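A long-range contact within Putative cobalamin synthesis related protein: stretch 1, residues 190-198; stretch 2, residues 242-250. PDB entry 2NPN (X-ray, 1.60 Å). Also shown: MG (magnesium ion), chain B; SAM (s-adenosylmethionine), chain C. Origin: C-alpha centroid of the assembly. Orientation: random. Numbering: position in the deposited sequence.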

ATOM      1  N   THR A 190     -13.104  10.901  -8.226  1.00 14.11           N
ATOM      2  CA  THR A 190     -14.044  11.166  -7.098  1.00 11.30           C
ATOM      3  C   THR A 190     -15.277  10.266  -7.308  1.00 10.81           C
ATOM      4  O   THR A 190     -16.416  10.717  -7.427  1.00 10.40           O
ATOM      5  N   ALA A 191     -15.034   8.956  -7.322  1.00  9.93           N
ATOM      6  CA  ALA A 191     -16.025   8.007  -7.820  1.00 10.44           C
ATOM      7  C   ALA A 191     -17.276   7.887  -6.937  1.00 10.27           C
ATOM      8  O   ALA A 191     -18.333   7.451  -7.415  1.00 11.11           O
ATOM      9  N   TRP A 192     -17.181   8.297  -5.670  1.00  9.56           N
ATOM     10  CA  TRP A 192     -18.338   8.363  -4.796  1.00  9.38           C
ATOM     11  C   TRP A 192     -19.467   9.221  -5.392  1.00 10.06           C
ATOM     12  O   TRP A 192     -20.639   8.975  -5.128  1.00 11.35           O
ATOM     13  N   GLN A 193     -19.102  10.253  -6.127  1.00 10.81           N
ATOM     14  CA  GLN A 193     -20.134  11.152  -6.656  1.00 11.98           C
ATOM     15  C   GLN A 193     -21.016  10.443  -7.670  1.00 13.54           C
ATOM     16  O   GLN A 193     -22.211  10.799  -7.846  1.00 16.41           O
ATOM     17  N   ASP A 194     -20.457   9.443  -8.345  1.00 13.30           N
ATOM     18  CA  ASP A 194     -21.108   8.770  -9.460  1.00 13.89           C
ATOM     19  C   ASP A 194     -22.062   7.649  -9.039  1.00 12.84           C
ATOM     20  O   ASP A 194     -22.921   7.250  -9.831  1.00 14.63           O
ATOM     21  N   VAL A 195     -21.924   7.143  -7.821  1.00 10.86           N
ATOM     22  CA  VAL A 195     -22.688   5.966  -7.411  1.00 11.78           C
ATOM     23  C   VAL A 195     -23.601   6.179  -6.203  1.00 11.85           C
ATOM     24  O   VAL A 195     -24.360   5.297  -5.836  1.00 12.38           O
ATOM     25  N   ALA A 196     -23.492   7.336  -5.574  1.00 13.42           N
ATOM     26  CA  ALA A 196     -24.289   7.608  -4.366  1.00 12.98           C
ATOM     27  C   ALA A 196     -25.782   7.718  -4.625  1.00 12.33           C
ATOM     28  O   ALA A 196     -26.232   8.184  -5.673  1.00 13.60           O
ATOM     29  N   THR A 197     -26.546   7.244  -3.641  1.00 11.20           N
ATOM     30  CA  THR A 197     -27.963   7.534  -3.479  1.00 10.54           C
ATOM     31  C   THR A 197     -28.123   8.412  -2.234  1.00  9.41           C
ATOM     32  O   THR A 197     -27.135   8.706  -1.539  1.00  8.15           O
ATOM     33  N   GLU A 198     -29.373   8.750  -1.910  1.00  9.04           N
ATOM     34  CA  GLU A 198     -29.603   9.564  -0.709  1.00  8.62           C
ATOM     35  C   GLU A 198     -29.155   8.855   0.568  1.00  7.51           C
ATOM     36  O   GLU A 198     -28.885   9.536   1.561  1.00  7.52           O
HETATM   37  N   MSE A 242      -3.181  10.243  -1.637  1.00  6.59           N
HETATM   38  CA  MSE A 242      -3.704   8.884  -1.600  1.00  7.58           C
HETATM   39  C   MSE A 242      -4.824   8.890  -0.588  1.00  6.99           C
HETATM   40  O   MSE A 242      -4.623   9.345   0.540  1.00  7.24           O
ATOM     41  N   ASP A 243      -5.993   8.460  -1.038  1.00  5.51           N
ATOM     42  CA  ASP A 243      -7.171   8.361  -0.198  1.00  6.36           C
ATOM     43  C   ASP A 243      -7.725   6.938  -0.229  1.00  6.20           C
ATOM     44  O   ASP A 243      -7.529   6.188  -1.213  1.00  5.01           O
ATOM     45  N   THR A 244      -8.483   6.609   0.818  1.00  5.46           N
ATOM     46  CA  THR A 244      -9.220   5.339   0.871  1.00  4.59           C
ATOM     47  C   THR A 244     -10.555   5.715   1.500  1.00  5.04           C
ATOM     48  O   THR A 244     -10.622   6.609   2.365  1.00  4.36           O
ATOM     49  N   TYR A 245     -11.630   5.069   1.067  1.00  3.88           N
ATOM     50  CA  TYR A 245     -12.935   5.391   1.644  1.00  3.42           C
ATOM     51  C   TYR A 245     -13.807   4.141   1.686  1.00  4.36           C
ATOM     52  O   TYR A 245     -13.591   3.200   0.945  1.00  4.32           O
ATOM     53  N   LEU A 246     -14.823   4.198   2.547  1.00  4.90           N
ATOM     54  CA  LEU A 246     -15.779   3.112   2.714  1.00  4.07           C
ATOM     55  C   LEU A 246     -17.157   3.716   2.454  1.00  4.22           C
ATOM     56  O   LEU A 246     -17.456   4.773   3.006  1.00  5.46           O
ATOM     57  N   LEU A 247     -17.924   3.117   1.566  1.00  4.35           N
ATOM     58  CA  LEU A 247     -19.319   3.514   1.263  1.00  3.78           C
ATOM     59  C   LEU A 247     -20.210   2.443   1.834  1.00  4.77           C
ATOM     60  O   LEU A 247     -19.965   1.250   1.711  1.00  4.15           O
ATOM     61  N   ARG A 248     -21.259   2.889   2.489  1.00  3.88           N
ATOM     62  CA  ARG A 248     -22.237   1.995   3.105  1.00  4.59           C
ATOM     63  C   ARG A 248     -23.621   2.549   2.852  1.00  4.57           C
ATOM     64  O   ARG A 248     -23.877   3.724   3.111  1.00  4.19           O
ATOM     65  N   GLU A 249     -24.511   1.669   2.432  1.00  4.24           N
ATOM     66  CA  GLU A 249     -25.911   2.047   2.167  1.00  5.02           C
ATOM     67  C   GLU A 249     -26.663   1.939   3.484  1.00  5.72           C
ATOM     68  O   GLU A 249     -26.992   0.845   3.943  1.00  6.40           O
ATOM     69  N   LEU A 250     -26.969   3.088   4.069  1.00  5.59           N
ATOM     70  CA  LEU A 250     -27.670   3.173   5.359  1.00  5.65           C
ATOM     71  C   LEU A 250     -29.149   3.458   5.122  1.00  6.67           C
ATOM     72  O   LEU A 250     -29.661   4.490   5.428  1.00  6.24           O
TER

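Which side chain does most to join the two stretches? Trp 192, in the short, weakly bonded helix, has 83 Å² covered by the strand, more than any other residue here. Its CA-to-CB bond points toward the strand, and chi1 in p (58°) with chi2 near 87° lays the indole along it. The benzo edge meets the strand, with CZ3 of Trp 192 3.8 Å from OD2 of Asp 243; nearer the backbone, CB of Trp 192 is 4.2 Å from CD2 of Leu 247.

How does Tyr 245 receive that edge? Its CA-to-CB bond also points toward the other stretch, with chi1 in p (55°) and chi2 at 98°, and it offers a ring face. The six-membered ring of Trp 192 stands almost perpendicular to it, with planes at 88° and centroids 5.0 Å apart, so CE3 of Trp 192 comes within 3.5 Å of CZ of Tyr 245. The phenol reaches farther, placing OH of Tyr 245 3.5 Å from CB of Ala 191.

What closes the contact farther along the strand? The CA-to-CB bond of Leu 247 (chi1 m, chi2 t) points toward the other stretch, and CD1 of Leu 247 lies 3.8 Å from CG2 of Val 195, whose chi1 is m. Beyond this apolar patch, OG1 of Thr 197 (p) donates a short hydrogen bond to OE2 of Glu 249, at 2.5 Å. The CA-to-CB bond of Glu 249 points sideways, but its t, p side chain brings the carboxylate nearer.

Why do Thr 244, Leu 246 and Arg 248 stay out of the contact? They alternate with the contacting residues along the extended strand. Thr 244 instead serves s-adenosylmethionine, donating from OG1 to SAM N3 at 2.8 Å, while SAM O2' donates to the backbone O of Asp 243, also at 2.8 Å.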

ATOM      1  CB  THR A 190     -14.492  12.667  -6.917  1.00 11.65           C
ATOM      2  OG1 THR A 190     -15.221  13.084  -8.079  1.00 12.27           O
ATOM      3  CG2 THR A 190     -13.276  13.598  -6.626  1.00 13.00           C
ATOM      4  CB  ALA A 191     -15.350   6.616  -8.100  1.00 11.40           C
ATOM      5  CB  TRP A 192     -17.991   8.883  -3.404  1.00 10.00           C
ATOM      6  CG  TRP A 192     -17.342  10.262  -3.330  1.00  9.16           C
ATOM      7  CD1 TRP A 192     -17.990  11.449  -3.276  1.00  9.73           C
ATOM      8  CD2 TRP A 192     -15.952  10.557  -3.282  1.00  8.66           C
ATOM      9  NE1 TRP A 192     -17.086  12.460  -3.180  1.00 10.43           N
ATOM     10  CE2 TRP A 192     -15.826  11.944  -3.163  1.00  8.83           C
ATOM     11  CE3 TRP A 192     -14.799   9.778  -3.302  1.00  8.79           C
ATOM     12  CZ2 TRP A 192     -14.588  12.567  -3.084  1.00 10.12           C
ATOM     13  CZ3 TRP A 192     -13.582  10.393  -3.195  1.00 10.14           C
ATOM     14  CH2 TRP A 192     -13.487  11.779  -3.105  1.00 10.25           C
ATOM     15  CB  GLN A 193     -19.450  12.384  -7.258  1.00 12.04           C
ATOM     16  CG  GLN A 193     -18.804  13.326  -6.227  1.00 14.04           C
ATOM     17  CD  GLN A 193     -19.835  14.066  -5.372  1.00 17.81           C
ATOM     18  OE1 GLN A 193     -20.474  13.470  -4.518  1.00 16.46           O
ATOM     19  NE2 GLN A 193     -20.024  15.377  -5.632  1.00 19.05           N
ATOM     20  CB  ASP A 194     -20.031   8.199 -10.395  1.00 15.54           C
ATOM     21  CG  ASP A 194     -18.993   9.256 -10.827  1.00 21.03           C
ATOM     22  OD1 ASP A 194     -19.383  10.392 -11.169  1.00 27.10           O
ATOM     23  OD2 ASP A 194     -17.787   8.930 -10.818  1.00 29.72           O
ATOM     24  CB  VAL A 195     -21.766   4.783  -7.104  1.00 10.82           C
ATOM     25  CG1 VAL A 195     -20.969   4.429  -8.360  1.00 11.82           C
ATOM     26  CG2 VAL A 195     -20.802   5.086  -5.955  1.00 12.20           C
ATOM     27  CB  ALA A 196     -23.766   8.869  -3.681  1.00 14.21           C
ATOM     28  CB  THR A 197     -28.822   6.260  -3.239  1.00 11.84           C
ATOM     29  OG1 THR A 197     -28.654   5.815  -1.879  1.00 12.79           O
ATOM     30  CG2 THR A 197     -28.466   5.141  -4.228  1.00 13.38           C
ATOM     31  CB  GLU A 198     -31.061  10.061  -0.586  1.00  9.70           C
ATOM     32  CG  GLU A 198     -32.068   9.052  -0.186  1.00 11.99           C
ATOM     33  CD  GLU A 198     -33.516   9.616   0.014  1.00 10.61           C
ATOM     34  OE1 GLU A 198     -33.755  10.820   0.335  1.00 15.59           O
ATOM     35  OE2 GLU A 198     -34.456   8.825  -0.202  1.00 19.43           O
HETATM   36  CB  MSE A 242      -2.655   7.859  -1.208  1.00  7.64           C
HETATM   37  CG  MSE A 242      -1.629   7.596  -2.300  1.00  8.53           C
HETATM   38 SE   MSE A 242      -0.432   6.137  -1.870  0.75 13.30          SE
HETATM   39  CE  MSE A 242       0.254   6.821  -0.185  1.00 11.62           C
ATOM     40  CB  ASP A 243      -8.279   9.388  -0.531  1.00  6.75           C
ATOM     41  CG  ASP A 243      -8.890   9.238  -1.975  1.00 11.22           C
ATOM     42  OD1 ASP A 243      -8.252   8.612  -2.855  1.00 17.07           O
ATOM     43  OD2 ASP A 243      -9.992   9.807  -2.262  1.00 11.10           O
ATOM     44  CB  THR A 244      -8.468   4.286   1.762  1.00  5.06           C
ATOM     45  OG1 THR A 244      -7.153   4.010   1.243  1.00  5.26           O
ATOM     46  CG2 THR A 244      -9.205   2.921   1.831  1.00  5.87           C
ATOM     47  CB  TYR A 245     -13.594   6.562   0.942  1.00  5.08           C
ATOM     48  CG  TYR A 245     -13.772   6.454  -0.567  1.00  3.29           C
ATOM     49  CD1 TYR A 245     -14.994   6.056  -1.121  1.00  6.60           C
ATOM     50  CD2 TYR A 245     -12.769   6.857  -1.461  1.00  4.34           C
ATOM     51  CE1 TYR A 245     -15.192   5.983  -2.519  1.00  5.33           C
ATOM     52  CE2 TYR A 245     -12.979   6.799  -2.823  1.00  4.79           C
ATOM     53  CZ  TYR A 245     -14.202   6.375  -3.356  1.00  4.22           C
ATOM     54  OH  TYR A 245     -14.397   6.383  -4.752  1.00  6.91           O
ATOM     55  CB  LEU A 246     -15.717   2.513   4.127  1.00  4.88           C
ATOM     56  CG  LEU A 246     -16.534   1.246   4.343  1.00  7.95           C
ATOM     57  CD1 LEU A 246     -15.848   0.374   5.481  1.00 11.47           C
ATOM     58  CD2 LEU A 246     -17.972   1.544   4.622  1.00 13.66           C
ATOM     59  CB  LEU A 247     -19.530   3.574  -0.249  1.00  5.29           C
ATOM     60  CG  LEU A 247     -18.693   4.598  -1.030  1.00  5.27           C
ATOM     61  CD1 LEU A 247     -19.043   4.530  -2.578  1.00  7.53           C
ATOM     62  CD2 LEU A 247     -18.851   5.952  -0.503  1.00  6.87           C
ATOM     63  CB  ARG A 248     -21.974   1.842   4.593  1.00  5.29           C
ATOM     64  CG  ARG A 248     -22.838   0.826   5.291  1.00  4.72           C
ATOM     65  CD  ARG A 248     -22.339   0.497   6.693  1.00  6.01           C
ATOM     66  NE  ARG A 248     -21.068  -0.246   6.646  1.00  5.00           N
ATOM     67  CZ  ARG A 248     -20.148  -0.323   7.615  1.00  5.18           C
ATOM     68  NH1 ARG A 248     -20.327   0.270   8.808  1.00  7.16           N
ATOM     69  NH2 ARG A 248     -19.035  -0.995   7.410  1.00  6.02           N
ATOM     70  CB  GLU A 249     -26.536   1.167   1.086  1.00  4.91           C
ATOM     71  CG  GLU A 249     -27.749   1.772   0.492  1.00  8.33           C
ATOM     72  CD  GLU A 249     -27.407   2.956  -0.433  1.00  9.40           C
ATOM     73  OE1 GLU A 249     -26.225   3.358  -0.557  1.00 11.38           O
ATOM     74  OE2 GLU A 249     -28.348   3.445  -1.056  1.00 15.45           O
ATOM     75  CB  LEU A 250     -27.004   4.214   6.260  1.00  6.42           C
ATOM     76  CG  LEU A 250     -25.568   3.982   6.714  1.00  5.41           C
ATOM     77  CD1 LEU A 250     -25.098   5.133   7.586  1.00  7.95           C
ATOM     78  CD2 LEU A 250     -25.389   2.612   7.365  1.00  7.97           C
TER
HETATM   79 MG    MG B 251     -29.418   6.420   6.653  0.50 17.25          MG
HETATM   80  N   SAM C4633      -0.439  -2.539   0.029  1.00 17.52           N
HETATM   81  CA  SAM C4633      -1.134  -1.270   0.402  1.00 18.83           C
HETATM   82  C   SAM C4633      -1.988  -1.447   1.643  1.00 19.86           C
HETATM   83  O   SAM C4633      -2.627  -0.457   2.092  1.00 19.69           O
HETATM   84  OXT SAM C4633      -2.005  -2.553   2.220  1.00 17.81           O
HETATM   85  CB  SAM C4633      -1.975  -0.750  -0.778  1.00 19.48           C
HETATM   86  CG  SAM C4633      -1.146  -0.288  -1.978  1.00 21.23           C
HETATM   87  SD  SAM C4633      -2.084   0.458  -3.357  1.00 21.18           S
HETATM   88  CE  SAM C4633      -0.671   0.662  -4.480  1.00 26.19           C
HETATM   89  C5' SAM C4633      -2.263   2.243  -3.011  1.00 19.82           C
HETATM   90  C4' SAM C4633      -3.654   2.649  -2.496  1.00 20.23           C
HETATM   91  O4' SAM C4633      -3.738   2.360  -1.140  1.00 17.17           O
HETATM   92  C3' SAM C4633      -3.971   4.143  -2.581  1.00 18.57           C
HETATM   93  O3' SAM C4633      -4.430   4.525  -3.853  1.00 19.10           O
HETATM   94  C2' SAM C4633      -5.005   4.342  -1.506  1.00 17.92           C
HETATM   95  O2' SAM C4633      -6.248   3.815  -1.938  1.00 18.25           O
HETATM   96  C1' SAM C4633      -4.410   3.423  -0.460  1.00 17.26           C
HETATM   97  N9  SAM C4633      -3.487   4.118   0.465  1.00 15.64           N
HETATM   98  C8  SAM C4633      -2.175   3.748   0.714  1.00 17.47           C
HETATM   99  N7  SAM C4633      -1.648   4.528   1.662  1.00 17.97           N
HETATM  100  C5  SAM C4633      -2.633   5.382   2.072  1.00 15.25           C
HETATM  101  C6  SAM C4633      -2.684   6.355   3.059  1.00 16.12           C
HETATM  102  N6  SAM C4633      -1.613   6.649   3.839  1.00 18.57           N
HETATM  103  N1  SAM C4633      -3.868   7.060   3.247  1.00 16.12           N
HETATM  104  C2  SAM C4633      -4.990   6.733   2.509  1.00 15.70           C
HETATM  105  N3  SAM C4633      -4.947   5.769   1.539  1.00 16.18           N
HETATM  106  C4  SAM C4633      -3.799   5.078   1.330  1.00 13.74           C